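Local structure of lysine cyclodeaminase (5YU3) at residues A[250-255]-A[275-280]. The protein catalyses the cyclodeamination of L-lysine, probably to L-pipecolic acid with release of ammonia, using a bound NAD cofactor. Sequence-based numbering, arbitrary orientation.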
loop_
_atom_site.group_PDB
_atom_site.type_symbol
_atom_site.label_atom_id
_atom_site.label_comp_id
_atom_site.label_asym_id
_atom_site.label_seq_id
_atom_site.Cartn_x
_atom_site.Cartn_y
_atom_site.Cartn_z
ATOM N N ARG A 250 -10.871 -11.944 32.848
ATOM C CA ARG A 250 -10.163 -12.838 33.755
ATOM C C ARG A 250 -8.813 -13.293 33.220
ATOM O O ARG A 250 -8.082 -13.981 33.939
ATOM C CB ARG A 250 -11.014 -14.078 34.052
ATOM C CG ARG A 250 -12.245 -13.807 34.892
ATOM C CD ARG A 250 -12.907 -15.116 35.310
ATOM N NE ARG A 250 -13.563 -15.797 34.190
ATOM C CZ ARG A 250 -14.777 -15.488 33.738
ATOM N NH1 ARG A 250 -15.468 -14.507 34.307
ATOM N NH2 ARG A 250 -15.309 -16.157 32.720
ATOM N N ALA A 251 -8.467 -12.940 31.985
ATOM C CA ALA A 251 -7.287 -13.485 31.331
ATOM C C ALA A 251 -6.086 -12.563 31.464
ATOM O O ALA A 251 -6.225 -11.344 31.620
ATOM C CB ALA A 251 -7.549 -13.730 29.839
ATOM N N PHE A 252 -4.898 -13.171 31.382
ATOM C CA PHE A 252 -3.668 -12.457 31.062
ATOM C C PHE A 252 -3.619 -12.274 29.550
ATOM O O PHE A 252 -3.562 -13.265 28.818
ATOM C CB PHE A 252 -2.461 -13.257 31.558
ATOM C CG PHE A 252 -1.117 -12.689 31.140
ATOM C CD1 PHE A 252 -0.556 -11.621 31.829
ATOM C CD2 PHE A 252 -0.405 -13.249 30.090
ATOM C CE1 PHE A 252 0.678 -11.110 31.465
ATOM C CE2 PHE A 252 0.844 -12.738 29.713
ATOM C CZ PHE A 252 1.383 -11.673 30.406
ATOM N N VAL A 253 -3.654 -11.026 29.077
ATOM C CA VAL A 253 -3.820 -10.728 27.652
ATOM C C VAL A 253 -2.547 -10.088 27.108
ATOM O O VAL A 253 -2.171 -8.986 27.526
ATOM C CB VAL A 253 -5.026 -9.813 27.410
ATOM C CG1 VAL A 253 -5.167 -9.524 25.933
ATOM C CG2 VAL A 253 -6.292 -10.447 27.962
ATOM N N THR A 254 -1.890 -10.767 26.166
ATOM C CA THR A 254 -0.746 -10.203 25.454
ATOM C C THR A 254 -1.140 -9.985 23.998
ATOM O O THR A 254 -1.695 -10.886 23.360
ATOM C CB THR A 254 0.492 -11.105 25.549
ATOM O OG1 THR A 254 1.590 -10.491 24.854
ATOM C CG2 THR A 254 0.235 -12.499 24.958
ATOM N N ALA A 255 -0.896 -8.783 23.485
ATOM C CA ALA A 255 -1.200 -8.465 22.095
ATOM C C ALA A 255 0.071 -8.514 21.262
ATOM O O ALA A 255 1.164 -8.240 21.759
ATOM C CB ALA A 255 -1.828 -7.076 21.970
ATOM N N LEU A 275 -3.951 -4.195 29.621
ATOM C CA LEU A 275 -3.164 -5.066 28.756
ATOM C C LEU A 275 -1.937 -5.585 29.487
ATOM O O LEU A 275 -1.305 -4.859 30.259
ATOM C CB LEU A 275 -2.723 -4.307 27.507
ATOM C CG LEU A 275 -3.574 -4.404 26.237
ATOM C CD1 LEU A 275 -5.000 -4.003 26.494
ATOM C CD2 LEU A 275 -2.958 -3.544 25.129
ATOM N N GLY A 276 -1.594 -6.854 29.242
ATOM C CA GLY A 276 -0.295 -7.356 29.632
ATOM C C GLY A 276 0.779 -6.873 28.680
ATOM O O GLY A 276 0.511 -6.176 27.695
ATOM N N PRO A 277 2.030 -7.208 28.983
ATOM C CA PRO A 277 3.116 -6.839 28.068
ATOM C C PRO A 277 2.928 -7.507 26.714
ATOM O O PRO A 277 2.483 -8.652 26.631
ATOM C CB PRO A 277 4.373 -7.336 28.781
ATOM C CG PRO A 277 3.863 -7.664 30.269
ATOM C CD PRO A 277 2.596 -7.950 30.173
ATOM N N GLN A 278 3.266 -6.772 25.652
ATOM C CA GLN A 278 3.091 -7.272 24.294
ATOM C C GLN A 278 3.992 -8.481 24.042
ATOM O O GLN A 278 4.967 -8.728 24.761
ATOM C CB GLN A 278 3.398 -6.174 23.272
ATOM C CG GLN A 278 4.856 -5.745 23.221
ATOM C CD GLN A 278 5.078 -4.531 22.329
ATOM O OE1 GLN A 278 5.534 -4.654 21.189
ATOM N NE2 GLN A 278 4.753 -3.348 22.844
ATOM N N LEU A 279 3.662 -9.229 22.984
ATOM C CA LEU A 279 4.348 -10.493 22.723
ATOM C C LEU A 279 5.852 -10.297 22.560
ATOM O O LEU A 279 6.647 -11.094 23.081
ATOM C CB LEU A 279 3.742 -11.162 21.490
ATOM C CG LEU A 279 4.372 -12.487 21.029
ATOM C CD1 LEU A 279 4.292 -13.535 22.126
ATOM C CD2 LEU A 279 3.668 -12.963 19.769
ATOM N N ALA A 280 6.269 -9.225 21.867
ATOM C CA ALA A 280 7.696 -8.967 21.701
ATOM C C ALA A 280 8.405 -8.872 23.046
ATOM O O ALA A 280 9.533 -9.356 23.200
ATOM C CB ALA A 280 7.920 -7.682 20.902
HETATM O O HOH W 1 -0.378 -6.586 25.072
#
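OG1 of Thr254 and CG of Phe252 both stand anti to their own backbone N (chi1 -179° and 173°), and from strand 252-255 both the hydroxyl and the ring reach Pro277. Thr254 OG1 donates to Pro277 O (2.7 Å), approaching in the carbonyl plane on a lone pair. Phe252 CE1 rests obliquely 3.9 Å from Pro277 CD, the two side chains crossing at about a right angle. Backbone bonds flank this pair: Gly276 N reaches Val253 O at 2.8 Å, and Leu279 N, in the first turn of helix 279-284, reaches Ala255 O at 3.0 Å. A water accepts from Ala255 N and donates to Gly276 O, 2.8 Å from each. With a valine in place of the threonine, Pro277 O would lose this donor, and the chain leading into the helix would probably be held less firmly. The strand lies at one edge of the parallel sheet of the Rossmann-type NAD-binding domain, beside strand 297-300, and Leu279 packs on helix 115-133. Bonded through main-chain groups, one hydroxyl and a water, 275-280 thus meets Val253 O, Ala255 O and, through the water, Ala255 N on the outer edge of this strand without adding another strand to the sheet.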